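Local coordinates for protein digeranylgeranylglycerophospholipid reductase (Sulfolobus acidocaldarius, PDB 4OPI) that reduces the double bonds of geranylgeranyl chains with a bound FAD, turning unsaturated archaeol phospholipids into the saturated lipids of the archaeal membrane, at residues G49-K54 against W218-G223; E68-K73 against E93-N98; V294-G299 against A346-F351. The protein carries 1 engineered substitution. All coordinates share one frame; numbering follows the deposited sequence.

Contact 1 (G49-K54 against W218-G223). Engineered in segment 218-223: L220 (natural residue Phe). With FDA (dihydroflavine-adenine dinucleotide), chain B.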
# COMPACT_ATOMS: atom_id res chain seq x y z
N GLY A 49 3.60 -3.72 -9.63
CA GLY A 49 3.09 -4.93 -10.24
C GLY A 49 1.89 -4.62 -11.12
O GLY A 49 1.55 -5.40 -12.01
N ASP A 50 1.26 -3.48 -10.85
CA ASP A 50 0.10 -2.98 -11.60
C ASP A 50 -1.12 -3.90 -11.48
O ASP A 50 -1.97 -3.93 -12.36
CB ASP A 50 0.46 -2.79 -13.08
CG ASP A 50 1.67 -1.89 -13.28
OD1 ASP A 50 1.98 -1.09 -12.37
OD2 ASP A 50 2.31 -1.98 -14.35
N ALA A 51 -1.20 -4.63 -10.37
CA ALA A 51 -2.32 -5.54 -10.14
C ALA A 51 -3.24 -5.00 -9.05
O ALA A 51 -2.83 -4.86 -7.89
CB ALA A 51 -1.81 -6.92 -9.77
N VAL A 52 -4.48 -4.69 -9.42
CA VAL A 52 -5.45 -4.14 -8.48
C VAL A 52 -6.77 -4.91 -8.55
O VAL A 52 -7.25 -5.25 -9.63
CB VAL A 52 -5.73 -2.65 -8.75
CG1 VAL A 52 -6.56 -2.05 -7.63
CG2 VAL A 52 -4.43 -1.87 -8.92
N SER A 53 -7.34 -5.19 -7.38
CA SER A 53 -8.64 -5.85 -7.30
C SER A 53 -9.75 -4.98 -7.89
O SER A 53 -9.71 -3.76 -7.78
CB SER A 53 -8.96 -6.20 -5.85
OG SER A 53 -10.29 -6.67 -5.72
N LYS A 54 -10.74 -5.62 -8.51
CA LYS A 54 -11.86 -4.89 -9.09
C LYS A 54 -12.75 -4.30 -8.00
O LYS A 54 -13.37 -3.25 -8.19
CB LYS A 54 -12.69 -5.81 -9.99
CG LYS A 54 -13.80 -5.09 -10.74
CD LYS A 54 -14.65 -6.05 -11.56
CE LYS A 54 -15.55 -6.89 -10.67
NZ LYS A 54 -16.52 -7.69 -11.46
N TRP A 218 6.71 -13.04 -7.92
CA TRP A 218 5.45 -12.97 -8.64
C TRP A 218 5.61 -13.07 -10.16
O TRP A 218 6.66 -12.72 -10.72
CB TRP A 218 4.68 -11.69 -8.28
CG TRP A 218 5.30 -10.40 -8.73
CD1 TRP A 218 5.32 -9.89 -10.00
CD2 TRP A 218 5.94 -9.43 -7.90
NE1 TRP A 218 5.95 -8.68 -10.01
CE2 TRP A 218 6.35 -8.37 -8.74
CE3 TRP A 218 6.23 -9.35 -6.54
CZ2 TRP A 218 7.02 -7.25 -8.25
CZ3 TRP A 218 6.90 -8.24 -6.05
CH2 TRP A 218 7.29 -7.20 -6.91
N TYR A 219 4.56 -13.55 -10.80
CA TYR A 219 4.49 -13.73 -12.25
C TYR A 219 3.13 -13.23 -12.71
O TYR A 219 2.16 -13.98 -12.74
CB TYR A 219 4.70 -15.20 -12.61
CG TYR A 219 4.77 -15.52 -14.09
CD1 TYR A 219 6.00 -15.66 -14.72
CD2 TYR A 219 3.62 -15.71 -14.84
CE1 TYR A 219 6.08 -15.97 -16.07
CE2 TYR A 219 3.69 -16.02 -16.19
CZ TYR A 219 4.92 -16.15 -16.80
OH TYR A 219 4.99 -16.45 -18.14
N LEU A 220 3.06 -11.94 -13.05
CA LEU A 220 1.79 -11.30 -13.37
C LEU A 220 1.66 -11.01 -14.86
O LEU A 220 2.25 -10.05 -15.36
CB LEU A 220 1.64 -10.00 -12.57
CG LEU A 220 2.09 -10.02 -11.11
CD1 LEU A 220 1.99 -8.63 -10.50
CD2 LEU A 220 1.29 -11.03 -10.30
N PRO A 221 0.88 -11.84 -15.57
CA PRO A 221 0.68 -11.68 -17.02
C PRO A 221 -0.01 -10.36 -17.37
O PRO A 221 -1.02 -10.02 -16.77
CB PRO A 221 -0.20 -12.87 -17.39
CG PRO A 221 -0.01 -13.86 -16.28
CD PRO A 221 0.18 -13.03 -15.05
N LYS A 222 0.55 -9.63 -18.33
CA LYS A 222 -0.05 -8.40 -18.82
C LYS A 222 -0.69 -8.62 -20.18
O LYS A 222 -1.14 -7.69 -20.84
CB LYS A 222 0.98 -7.27 -18.89
CG LYS A 222 1.29 -6.62 -17.55
CD LYS A 222 2.29 -5.49 -17.71
CE LYS A 222 2.34 -4.63 -16.47
NZ LYS A 222 1.03 -3.97 -16.21
N GLY A 223 -0.71 -9.89 -20.60
CA GLY A 223 -1.27 -10.27 -21.88
C GLY A 223 -1.00 -11.74 -22.14
O GLY A 223 -0.69 -12.49 -21.22
PA FDA B . 3.39 7.01 -5.68
O1A FDA B . 4.84 6.80 -5.48
O2A FDA B . 2.74 6.23 -6.83
O5B FDA B . 3.11 8.55 -5.80
C5B FDA B . 4.13 9.50 -5.45
C4B FDA B . 4.02 10.66 -6.40
O4B FDA B . 4.35 11.88 -5.71
C3B FDA B . 4.94 10.58 -7.63
O3B FDA B . 4.22 10.91 -8.81
C2B FDA B . 6.04 11.59 -7.31
O2B FDA B . 6.57 12.19 -8.48
C1B FDA B . 5.28 12.62 -6.48
N9A FDA B . 6.11 13.39 -5.56
C8A FDA B . 6.96 12.90 -4.60
N7A FDA B . 7.58 13.83 -3.91
C5A FDA B . 7.11 15.01 -4.46
C6A FDA B . 7.37 16.37 -4.17
N6A FDA B . 8.22 16.77 -3.22
N1A FDA B . 6.72 17.30 -4.90
C2A FDA B . 5.88 16.90 -5.85
N3A FDA B . 5.55 15.66 -6.22
C4A FDA B . 6.20 14.76 -5.48
N1 FDA B . 0.40 -2.28 -5.27
C2 FDA B . -0.69 -2.91 -5.82
O2 FDA B . -1.82 -2.45 -5.71
N3 FDA B . -0.44 -4.08 -6.49
C4 FDA B . 0.77 -4.49 -7.01
O4 FDA B . 0.80 -5.35 -7.90
C4X FDA B . 1.86 -3.81 -6.43
N5 FDA B . 3.14 -4.22 -6.71
C5X FDA B . 4.22 -3.42 -6.40
C6 FDA B . 5.49 -3.67 -6.89
C7 FDA B . 6.57 -2.85 -6.59
C7M FDA B . 7.92 -3.16 -7.18
C8 FDA B . 6.38 -1.75 -5.75
C8M FDA B . 7.53 -0.82 -5.41
C9 FDA B . 5.12 -1.49 -5.24
C9A FDA B . 4.04 -2.31 -5.55
N10 FDA B . 2.75 -2.07 -5.04
C10 FDA B . 1.67 -2.73 -5.59
C1' FDA B . 2.49 -0.92 -4.15
C2' FDA B . 2.01 0.29 -4.96
O2' FDA B . 2.84 0.46 -6.11
C3' FDA B . 2.08 1.55 -4.09
O3' FDA B . 1.68 1.24 -2.77
C4' FDA B . 1.21 2.70 -4.61
O4' FDA B . 1.50 2.95 -5.99
C5' FDA B . 1.38 3.95 -3.79
O5' FDA B . 0.68 5.06 -4.39
P FDA B . 1.08 6.53 -3.99
O1P FDA B . 0.34 7.46 -4.88
O2P FDA B . 0.98 6.75 -2.48
O3P FDA B . 2.62 6.57 -4.35
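G49 and L220 mark the closest approach of the two backbones, their CA atoms 7.2 Å apart. This is too far for strand pairing, so no backbone bond joins residues 49-54 and 218-223, and L220 and K222 make the contact with their side chains, one against the G49 backbone, the other against the D50 carboxylate. The first segment turns through G49 and D50, D50 with positive phi, and then runs as the short strand 51-53; the second is the end of strand 216-221 and the loop beyond it. L220, an engineered leucine where the natural protein has phenylalanine, lays its CD1 methyl 3.6 Å from G49 O and 4.2 Å from A51 CB. K222 runs extended until a bend at chi4 (-63°), and NZ meets D50 OD2 at 3.0 Å on the anti lone pair, the one facing away from OD1. The same ammonium forms salt bridges with E96 and E71, so three carboxylates share one buried lysine. G49, D50 and A51 belong to the FAD-binding site. A51 grips the pyrimidine edge of the reduced flavin twice, O receiving the N3 proton at 2.9 Å and N donating to O4 at 3.3 Å. A CB on G49 would collide with O4. W218 brings CH2 to 4.0 Å from flavin C6, while its NE1 bonds to N228. Strand 51-53 is one of the two edge strands of the eight-stranded mixed sheet and pairs with strand 87-97, whose E96 touches D50, A51 and L220; strand 216-221 lies further across, flanked by strands 202-206 and 226-234.

Contact 2 (E68-K73 against E93-N98). With GRG (geranylgeranyl diphosphate), chain C.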
# COMPACT_ATOMS: atom_id res chain seq x y z
N GLU A 68 -6.78 0.94 -23.39
CA GLU A 68 -5.35 0.70 -23.20
C GLU A 68 -4.96 0.66 -21.73
O GLU A 68 -3.92 0.11 -21.37
CB GLU A 68 -4.54 1.78 -23.93
CG GLU A 68 -4.91 1.97 -25.39
CD GLU A 68 -4.59 0.75 -26.24
OE1 GLU A 68 -5.24 0.58 -27.29
OE2 GLU A 68 -3.70 -0.03 -25.85
N GLU A 69 -5.79 1.25 -20.88
CA GLU A 69 -5.54 1.29 -19.44
C GLU A 69 -5.65 -0.10 -18.83
O GLU A 69 -5.02 -0.40 -17.81
CB GLU A 69 -6.51 2.25 -18.76
CG GLU A 69 -6.44 3.66 -19.31
CD GLU A 69 -7.75 4.40 -19.16
OE1 GLU A 69 -8.58 3.99 -18.32
OE2 GLU A 69 -7.95 5.39 -19.89
N LEU A 70 -6.47 -0.95 -19.44
CA LEU A 70 -6.64 -2.32 -18.98
C LEU A 70 -5.91 -3.30 -19.90
O LEU A 70 -6.41 -3.66 -20.96
CB LEU A 70 -8.13 -2.68 -18.90
CG LEU A 70 -8.45 -4.09 -18.40
CD1 LEU A 70 -7.70 -4.37 -17.11
CD2 LEU A 70 -9.95 -4.26 -18.21
N GLU A 71 -4.72 -3.72 -19.48
CA GLU A 71 -3.88 -4.58 -20.31
C GLU A 71 -4.33 -6.03 -20.27
O GLU A 71 -4.32 -6.72 -21.29
CB GLU A 71 -2.42 -4.47 -19.87
CG GLU A 71 -1.81 -3.09 -20.04
CD GLU A 71 -0.30 -3.09 -19.89
OE1 GLU A 71 0.39 -3.65 -20.76
OE2 GLU A 71 0.20 -2.52 -18.89
N ASN A 72 -4.73 -6.50 -19.09
CA ASN A 72 -5.12 -7.90 -18.93
C ASN A 72 -6.11 -8.11 -17.79
O ASN A 72 -5.93 -7.59 -16.69
CB ASN A 72 -3.88 -8.77 -18.70
CG ASN A 72 -4.19 -10.25 -18.72
OD1 ASN A 72 -5.01 -10.72 -19.51
ND2 ASN A 72 -3.54 -11.00 -17.84
N LYS A 73 -7.17 -8.87 -18.06
CA LYS A 73 -8.17 -9.18 -17.05
C LYS A 73 -7.71 -10.34 -16.17
O LYS A 73 -7.27 -11.38 -16.67
CB LYS A 73 -9.51 -9.51 -17.70
CG LYS A 73 -10.59 -9.95 -16.71
CD LYS A 73 -10.88 -8.86 -15.70
CE LYS A 73 -11.76 -9.38 -14.57
NZ LYS A 73 -13.00 -10.03 -15.09
N GLU A 93 -12.01 -11.38 -9.26
CA GLU A 93 -11.78 -10.53 -10.42
C GLU A 93 -10.84 -9.38 -10.07
O GLU A 93 -10.95 -8.77 -9.01
CB GLU A 93 -13.10 -9.99 -10.96
CG GLU A 93 -14.07 -11.08 -11.40
CD GLU A 93 -15.26 -10.53 -12.16
OE1 GLU A 93 -16.38 -11.07 -12.00
OE2 GLU A 93 -15.09 -9.55 -12.92
N GLY A 94 -9.92 -9.10 -10.98
CA GLY A 94 -8.97 -8.02 -10.80
C GLY A 94 -8.47 -7.50 -12.14
O GLY A 94 -8.87 -7.99 -13.19
N PHE A 95 -7.59 -6.51 -12.09
CA PHE A 95 -7.07 -5.90 -13.30
C PHE A 95 -5.55 -5.82 -13.32
O PHE A 95 -4.93 -5.49 -12.30
CB PHE A 95 -7.63 -4.49 -13.49
CG PHE A 95 -9.13 -4.42 -13.50
CD1 PHE A 95 -9.86 -5.14 -14.42
CD2 PHE A 95 -9.80 -3.62 -12.60
CE1 PHE A 95 -11.24 -5.07 -14.43
CE2 PHE A 95 -11.18 -3.54 -12.60
CZ PHE A 95 -11.90 -4.27 -13.52
N GLU A 96 -4.95 -6.13 -14.46
CA GLU A 96 -3.56 -5.79 -14.71
C GLU A 96 -3.51 -4.49 -15.50
O GLU A 96 -3.91 -4.44 -16.66
CB GLU A 96 -2.83 -6.91 -15.46
CG GLU A 96 -1.89 -7.73 -14.58
CD GLU A 96 -0.77 -6.90 -13.98
OE1 GLU A 96 -0.34 -7.22 -12.85
OE2 GLU A 96 -0.32 -5.93 -14.63
N LEU A 97 -3.04 -3.43 -14.84
CA LEU A 97 -3.18 -2.08 -15.36
C LEU A 97 -1.99 -1.57 -16.15
O LEU A 97 -0.85 -2.00 -15.93
CB LEU A 97 -3.45 -1.11 -14.20
CG LEU A 97 -4.88 -0.70 -13.88
CD1 LEU A 97 -5.88 -1.64 -14.53
CD2 LEU A 97 -5.08 -0.67 -12.38
N ASN A 98 -2.26 -0.66 -17.07
CA ASN A 98 -1.25 0.28 -17.53
C ASN A 98 -1.33 1.47 -16.58
O ASN A 98 -2.01 2.45 -16.87
CB ASN A 98 -1.48 0.69 -18.99
CG ASN A 98 -0.34 1.52 -19.55
OD1 ASN A 98 0.27 2.33 -18.85
ND2 ASN A 98 -0.04 1.32 -20.83
C20 GRG C . 3.43 -7.48 -6.06
C19 GRG C . 4.11 -6.05 -3.97
C18 GRG C . 3.05 -6.73 -4.81
C17 GRG C . 1.76 -6.67 -4.45
C16 GRG C . 0.71 -7.37 -5.29
C14 GRG C . -1.47 -9.65 -4.83
C13 GRG C . -1.60 -8.19 -5.18
C15 GRG C . -0.62 -7.17 -4.64
C12 GRG C . -2.58 -7.74 -5.98
C11 GRG C . -3.61 -8.68 -6.56
C9 GRG C . -4.85 -7.86 -6.82
C8 GRG C . -5.76 -8.59 -7.78
C10 GRG C . -5.72 -8.31 -9.26
C7 GRG C . -6.61 -9.50 -7.27
C6 GRG C . -7.55 -10.29 -8.16
C5 GRG C . -7.70 -11.69 -7.63
C3 GRG C . -8.44 -11.72 -6.31
C4 GRG C . -8.38 -12.94 -5.42
C2 GRG C . -9.17 -10.65 -5.92
C1 GRG C . -9.91 -10.63 -4.61
O1 GRG C . -10.59 -9.40 -4.56
PA GRG C . -12.16 -9.49 -4.70
O1A GRG C . -12.84 -8.55 -3.74
O3A GRG C . -12.51 -10.98 -4.32
O2A GRG C . -12.56 -9.16 -6.11
PB GRG C . -13.94 -11.64 -4.47
O1B GRG C . -14.31 -12.25 -3.14
O2B GRG C . -14.94 -10.58 -4.85
O3B GRG C . -13.90 -12.72 -5.52
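K73 and E93 form the salt bridge of this contact, K73 NZ standing 3.1 Å from E93 OE2 and approaching from above the carboxylate plane, 50° out of it. A bend at chi2 brings K73 CD to 3.3 Å from G94 O, and a second at chi4 turns NZ to the carboxylate. E93 OE2 has a second cation in K54. Between the backbones, E96 is the hub: its N donates to N72 O at 2.8 Å, and its O accepts from both E71 N, nearly along the C=O axis, and N72 N, in the carbonyl plane on a lone pair. Two residues facing one make this a classic beta bulge in the antiparallel hairpin of strands 70-80 and 87-97, shifting the register by one between the L70-L97 and N72-E96 pairs. Past the bulge N98 N donates to E69 O at 2.9 Å, and the N98 side chain, at the N-cap of helix 99-112, bonds weakly to L101 N.

E71 points toward N98, and its carboxylate lies by the N98 CB, with OE2 3.6 Å from it. L70, K73, F95 and L97 share one face of the hairpin. There L70, with CG anti to the backbone N (chi1 -179°), crosses F95 at about a right angle, and CD1 sits 3.5 Å from F95 CD1; K73 CD lies by F95 CE1. N72 and E96 project from the opposite face, CB to CB 3.9 Å. G94, without a side chain, lies against C10 of the bound geranylgeranyl diphosphate, where a CB would clash.

E71 OE2 and E96 OE2, 5.5 Å apart, would probably repel each other if both are charged, but K222 bridges both and K226 takes E71 OE1, which probably keeps the two carboxylates ionised.

Contact 3 (V294-G299 against A346-F351). With GRG (geranylgeranyl diphosphate), chain D; GRG (geranylgeranyl diphosphate), chain C.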
# COMPACT_ATOMS: atom_id res chain seq x y z
N VAL A 294 -0.28 0.50 2.80
CA VAL A 294 -0.10 -0.74 2.05
C VAL A 294 -0.50 -1.98 2.85
O VAL A 294 -0.25 -2.06 4.06
CB VAL A 294 1.36 -0.89 1.58
CG1 VAL A 294 1.55 -2.15 0.76
CG2 VAL A 294 1.78 0.33 0.78
N ASN A 295 -1.14 -2.94 2.18
CA ASN A 295 -1.43 -4.25 2.77
C ASN A 295 -0.15 -4.94 3.23
O ASN A 295 0.71 -5.25 2.42
CB ASN A 295 -2.17 -5.13 1.76
CG ASN A 295 -2.67 -6.43 2.36
OD1 ASN A 295 -1.88 -7.34 2.65
ND2 ASN A 295 -3.98 -6.54 2.54
N PRO A 296 -0.03 -5.18 4.55
CA PRO A 296 1.18 -5.76 5.14
C PRO A 296 1.50 -7.17 4.64
O PRO A 296 2.67 -7.55 4.66
CB PRO A 296 0.86 -5.78 6.64
CG PRO A 296 -0.17 -4.71 6.81
CD PRO A 296 -1.01 -4.79 5.58
N VAL A 297 0.50 -7.93 4.21
CA VAL A 297 0.73 -9.32 3.84
C VAL A 297 1.13 -9.50 2.38
O VAL A 297 2.18 -10.08 2.09
CB VAL A 297 -0.51 -10.19 4.13
CG1 VAL A 297 -0.33 -11.58 3.53
CG2 VAL A 297 -0.75 -10.29 5.62
N HIS A 298 0.30 -9.02 1.45
CA HIS A 298 0.61 -9.22 0.03
C HIS A 298 1.17 -7.97 -0.64
O HIS A 298 1.44 -7.98 -1.84
CB HIS A 298 -0.63 -9.71 -0.73
CG HIS A 298 -1.79 -8.77 -0.71
ND1 HIS A 298 -1.76 -7.53 -1.32
CD2 HIS A 298 -3.03 -8.89 -0.18
CE1 HIS A 298 -2.92 -6.93 -1.15
NE2 HIS A 298 -3.71 -7.73 -0.46
N GLY A 299 1.35 -6.89 0.12
CA GLY A 299 2.05 -5.72 -0.38
C GLY A 299 1.30 -4.86 -1.38
O GLY A 299 1.88 -3.95 -1.97
N ALA A 346 -3.64 -3.34 10.55
CA ALA A 346 -3.08 -3.57 11.88
C ALA A 346 -3.05 -5.06 12.20
O ALA A 346 -2.04 -5.59 12.67
CB ALA A 346 -3.88 -2.82 12.93
N SER A 347 -4.16 -5.74 11.92
CA SER A 347 -4.26 -7.18 12.15
C SER A 347 -3.30 -7.94 11.24
O SER A 347 -2.65 -8.89 11.66
CB SER A 347 -5.70 -7.65 11.92
OG SER A 347 -5.82 -9.05 12.14
N LEU A 348 -3.20 -7.49 9.99
CA LEU A 348 -2.32 -8.12 9.02
C LEU A 348 -0.85 -7.81 9.29
O LEU A 348 0.04 -8.54 8.85
CB LEU A 348 -2.69 -7.69 7.60
CG LEU A 348 -4.04 -8.21 7.10
CD1 LEU A 348 -4.30 -7.76 5.67
CD2 LEU A 348 -4.09 -9.73 7.20
N ASP A 349 -0.60 -6.71 10.01
CA ASP A 349 0.75 -6.35 10.42
C ASP A 349 1.29 -7.45 11.33
O ASP A 349 2.43 -7.90 11.18
CB ASP A 349 0.75 -4.99 11.14
CG ASP A 349 2.15 -4.40 11.29
OD1 ASP A 349 3.15 -5.15 11.25
OD2 ASP A 349 2.25 -3.16 11.47
N ILE A 350 0.46 -7.88 12.27
CA ILE A 350 0.83 -8.94 13.20
C ILE A 350 1.01 -10.27 12.46
O ILE A 350 1.99 -10.99 12.69
CB ILE A 350 -0.23 -9.10 14.31
CG1 ILE A 350 -0.08 -7.98 15.34
CG2 ILE A 350 -0.11 -10.46 14.98
CD1 ILE A 350 -0.99 -8.11 16.53
N PHE A 351 0.08 -10.57 11.56
CA PHE A 351 0.11 -11.83 10.82
C PHE A 351 1.34 -11.92 9.93
O PHE A 351 1.94 -12.99 9.79
CB PHE A 351 -1.16 -11.98 9.98
CG PHE A 351 -1.37 -13.37 9.45
CD1 PHE A 351 -1.39 -14.46 10.30
CD2 PHE A 351 -1.57 -13.59 8.09
CE1 PHE A 351 -1.59 -15.74 9.82
CE2 PHE A 351 -1.77 -14.87 7.60
CZ PHE A 351 -1.77 -15.94 8.47
C20 GRG D . 4.35 -12.26 3.22
C19 GRG D . 6.17 -14.04 3.57
C18 GRG D . 4.86 -13.66 2.93
C17 GRG D . 4.26 -14.61 2.16
C16 GRG D . 2.98 -14.71 1.34
C14 GRG D . 0.19 -15.34 1.57
C13 GRG D . 0.66 -14.10 0.86
C15 GRG D . 2.04 -13.53 1.16
C12 GRG D . -0.17 -13.52 -0.04
C11 GRG D . -1.53 -14.12 -0.31
C9 GRG D . -2.13 -13.52 -1.57
C8 GRG D . -3.63 -13.37 -1.36
C10 GRG D . -4.40 -14.52 -0.76
C7 GRG D . -4.27 -12.23 -1.69
C6 GRG D . -5.75 -12.08 -1.46
C5 GRG D . -6.48 -11.58 -2.71
C3 GRG D . -6.47 -10.06 -2.86
C4 GRG D . -5.26 -9.36 -3.43
C2 GRG D . -7.58 -9.36 -2.51
C1 GRG D . -7.74 -7.86 -2.64
O1 GRG D . -6.76 -7.14 -1.93
PA GRG D . -7.24 -6.08 -0.87
O1A GRG D . -6.76 -6.52 0.49
O3A GRG D . -8.82 -5.94 -0.92
O2A GRG D . -6.65 -4.73 -1.19
C20 GRG C . 3.43 -7.48 -6.06
C19 GRG C . 4.11 -6.05 -3.97
C18 GRG C . 3.05 -6.73 -4.81
C17 GRG C . 1.76 -6.67 -4.45
C16 GRG C . 0.71 -7.37 -5.29
C14 GRG C . -1.47 -9.65 -4.83
C13 GRG C . -1.60 -8.19 -5.18
C15 GRG C . -0.62 -7.17 -4.64
C12 GRG C . -2.58 -7.74 -5.98
C11 GRG C . -3.61 -8.68 -6.56
C9 GRG C . -4.85 -7.86 -6.82
C8 GRG C . -5.76 -8.59 -7.78
C10 GRG C . -5.72 -8.31 -9.26
C7 GRG C . -6.61 -9.50 -7.27
C6 GRG C . -7.55 -10.29 -8.16
C5 GRG C . -7.70 -11.69 -7.63
C3 GRG C . -8.44 -11.72 -6.31
C4 GRG C . -8.38 -12.94 -5.42
C2 GRG C . -9.17 -10.65 -5.92
C1 GRG C . -9.91 -10.63 -4.61
O1 GRG C . -10.59 -9.40 -4.56
PA GRG C . -12.16 -9.49 -4.70
O1A GRG C . -12.84 -8.55 -3.74
O3A GRG C . -12.51 -10.98 -4.32
O2A GRG C . -12.56 -9.16 -6.11
PB GRG C . -13.94 -11.64 -4.47
O1B GRG C . -14.31 -12.25 -3.14
O2B GRG C . -14.94 -10.58 -4.85
O3B GRG C . -13.90 -12.72 -5.52
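L348 carries the tightly packed part, pressing from helix 332-355 against N295, P296 and V297. Its CD1 methyl touches N295 ND2 at 3.4 Å, and its CD2 meets V297 CG2 at 3.7 Å, the two side chains crossing at about a right angle. The proline ring packs against the helix backbone, P296 CB 3.6 Å from L348 O. Packing thins toward F351, where V297 CG2 reaches only the ring edge, 4.2 Å from CD2. No hydrogen bond joins the segments, and the far side of the loop faces lipid rather than helix: V297 CG1 lies against one geranylgeranyl chain, and the H298 ring has N295 CG over one face and that ligand's C4 over the other, with a weak bond from NE2 to its phosphate O1A. N295 OD1 accepts from V297 N (2.9 Å) and H298 N (3.0 Å), which arrive from opposite faces of the amide plane, while ND2 bonds to Y341. With an alanine in place of N295, the amides of V297 and H298 would probably lose their shared acceptor, and the H298 ring would be likely to shift against the substrate. N295 thus forms an Asx turn in a substrate-binding loop that a helix backs.

How the contacts relate
Contacts 1 and 2 form one unit: their centres are 7 Å apart, and 68-73/93-98 is nested within the chain loop closed by 49-54/218-223. Strands 51-53 and 87-97 are sheet neighbours, with D50 O 2.7 Å from L97 N in a probable hydrogen bond, and K54 NZ 2.8 Å from E93 OE2 in a salt bridge. Contact 3 follows later in the chain and stands apart, its centre about 19 Å from that of contact 1 and about 24 Å from that of contact 2. The ligands span the gap: one geranylgeranyl diphosphate touches both contact 2, at G94, and contact 3, at H298, while the flavin lies against contact 1 and also touches V294 and G299.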